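PDB 6UUK: muramoyltetrapeptide carboxypeptidase from Oxalobacter formigenes OXCC13, which probably acts as a serine-type carboxypeptidase that trims tetrapeptide stems of peptidoglycan fragments. Local coordinates for residues 266-271 with 302-307. Sequence-based numbering, arbitrary orientation.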
loop_
_atom_site.group_PDB
_atom_site.type_symbol
_atom_site.label_atom_id
_atom_site.label_comp_id
_atom_site.label_asym_id
_atom_site.label_seq_id
_atom_site.Cartn_x
_atom_site.Cartn_y
_atom_site.Cartn_z
ATOM N N GLY B 266 7.484 -0.179 12.885
ATOM C CA GLY B 266 8.737 -0.087 13.603
ATOM C C GLY B 266 9.976 -0.011 12.741
ATOM O O GLY B 266 11.084 -0.156 13.270
ATOM N N ILE B 267 9.830 0.217 11.437
ATOM C CA ILE B 267 10.990 0.226 10.551
ATOM C C ILE B 267 11.747 1.544 10.660
ATOM O O ILE B 267 12.983 1.560 10.696
ATOM C CB ILE B 267 10.549 -0.057 9.104
ATOM C CG1 ILE B 267 9.745 -1.356 9.037
ATOM C CG2 ILE B 267 11.759 -0.124 8.182
ATOM C CD1 ILE B 267 10.503 -2.569 9.529
ATOM N N LEU B 268 11.026 2.664 10.721
ATOM C CA LEU B 268 11.681 3.970 10.720
ATOM C C LEU B 268 12.377 4.269 12.042
ATOM O O LEU B 268 13.316 5.072 12.073
ATOM C CB LEU B 268 10.665 5.068 10.405
ATOM C CG LEU B 268 9.827 4.878 9.139
ATOM C CD1 LEU B 268 8.945 6.092 8.887
ATOM C CD2 LEU B 268 10.717 4.598 7.939
ATOM N N LYS B 269 11.939 3.639 13.135
ATOM C CA LYS B 269 12.513 3.942 14.442
ATOM C C LYS B 269 13.948 3.446 14.568
ATOM O O LYS B 269 14.725 3.997 15.356
ATOM C CB LYS B 269 11.650 3.333 15.545
ATOM C CG LYS B 269 10.171 3.673 15.438
ATOM C CD LYS B 269 9.361 2.916 16.480
ATOM C CE LYS B 269 7.868 3.136 16.296
ATOM N NZ LYS B 269 7.495 4.570 16.437
ATOM N N LYS B 270 14.318 2.418 13.806
ATOM C CA LYS B 270 15.643 1.823 13.914
ATOM C C LYS B 270 16.677 2.486 13.014
ATOM O O LYS B 270 17.874 2.421 13.316
ATOM C CB LYS B 270 15.581 0.327 13.584
ATOM C CG LYS B 270 14.364 -0.383 14.154
ATOM C CD LYS B 270 14.414 -1.874 13.860
ATOM C CE LYS B 270 13.068 -2.533 14.112
ATOM N NZ LYS B 270 12.537 -2.228 15.468
ATOM N N GLN B 271 16.248 3.118 11.924
ATOM C CA GLN B 271 17.183 3.704 10.977
ATOM C C GLN B 271 17.824 4.962 11.564
ATOM O O GLN B 271 17.370 5.522 12.566
ATOM C CB GLN B 271 16.476 4.028 9.662
ATOM C CG GLN B 271 15.613 2.893 9.131
ATOM C CD GLN B 271 16.393 1.609 8.930
ATOM O OE1 GLN B 271 17.523 1.624 8.442
ATOM N NE2 GLN B 271 15.793 0.487 9.312
ATOM N N SER B 302 7.897 16.174 12.658
ATOM C CA SER B 302 7.416 16.284 14.029
ATOM C C SER B 302 7.048 14.922 14.603
ATOM O O SER B 302 7.219 14.690 15.804
ATOM C CB SER B 302 6.216 17.230 14.093
ATOM O OG SER B 302 6.573 18.538 13.683
ATOM N N ARG B 303 6.551 14.012 13.762
ATOM C CA ARG B 303 6.193 12.677 14.227
ATOM C C ARG B 303 7.420 11.782 14.355
ATOM O O ARG B 303 7.612 11.123 15.382
ATOM C CB ARG B 303 5.168 12.051 13.278
ATOM C CG ARG B 303 5.082 10.530 13.361
ATOM C CD ARG B 303 4.534 10.061 14.702
ATOM N NE ARG B 303 3.086 10.220 14.791
ATOM C CZ ARG B 303 2.213 9.262 14.495
ATOM N NH1 ARG B 303 2.641 8.074 14.092
ATOM N NH2 ARG B 303 0.911 9.491 14.605
ATOM N N LEU B 304 8.259 11.746 13.322
ATOM C CA LEU B 304 9.399 10.841 13.320
ATOM C C LEU B 304 10.456 11.285 14.325
ATOM O O LEU B 304 10.597 12.471 14.635
ATOM C CB LEU B 304 10.016 10.757 11.925
ATOM C CG LEU B 304 9.146 10.168 10.814
ATOM C CD1 LEU B 304 9.991 9.872 9.584
ATOM C CD2 LEU B 304 8.426 8.917 11.294
ATOM N N SER B 305 11.203 10.307 14.835
ATOM C CA SER B 305 12.312 10.559 15.742
ATOM C C SER B 305 13.658 10.614 15.034
ATOM O O SER B 305 14.655 10.989 15.660
ATOM C CB SER B 305 12.356 9.483 16.835
ATOM O OG SER B 305 12.490 8.189 16.271
ATOM N N ILE B 306 13.711 10.253 13.755
ATOM C CA ILE B 306 14.951 10.275 12.985
ATOM C C ILE B 306 14.934 11.496 12.073
ATOM O O ILE B 306 13.852 11.985 11.717
ATOM C CB ILE B 306 15.131 8.978 12.180
ATOM C CG1 ILE B 306 14.058 8.865 11.096
ATOM C CG2 ILE B 306 15.085 7.772 13.105
ATOM C CD1 ILE B 306 14.254 7.689 10.164
ATOM N N PRO B 307 16.091 12.028 11.680
ATOM C CA PRO B 307 16.092 13.177 10.767
ATOM C C PRO B 307 15.665 12.774 9.365
ATOM O O PRO B 307 16.011 11.697 8.874
ATOM C CB PRO B 307 17.548 13.650 10.797
ATOM C CG PRO B 307 18.327 12.430 11.161
ATOM C CD PRO B 307 17.451 11.662 12.110
#
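Ile-306 meets the 266-271 turn mainly through backbone carbonyl oxygens. Its CB lies 4.1 Å from Gln-271 O, and the two branches part from there. CG2 faces two oxygens at once, 3.3 Å from Gln-271 O and 3.4 Å from Leu-268 O. CG1, placed between the backbone N and the carbonyl carbon (chi1 66°), passes Leu-268 O at 4.0 Å. At the tip, CD1 comes to 3.4 Å from the same Leu-268 O and 4.3 Å from Gln-271 CB. An alanine here would probably leave Leu-268 O without its methyl cover and open a gap beside Gln-271. The second point of contact is apolar: Leu-268 CD1 reaches Leu-304 CD2 at 3.7 Å, the two side chains crossing obliquely, and both also touch Asp-263 of helix 252-264. Gln-271 turns its amide away from Ile-306 and bonds Trp-219 NE1 through OE1 and Ile-238 O through NE2. In the C-terminal domain, the contact joins the turns leading from helices 252-264 and 293-303 into the neighbouring parallel strands 273-280 and 308-310. With methyls against carbonyls and no polar bond between the segments, the two segments probably hold together by van der Waals contact and burial of apolar surface.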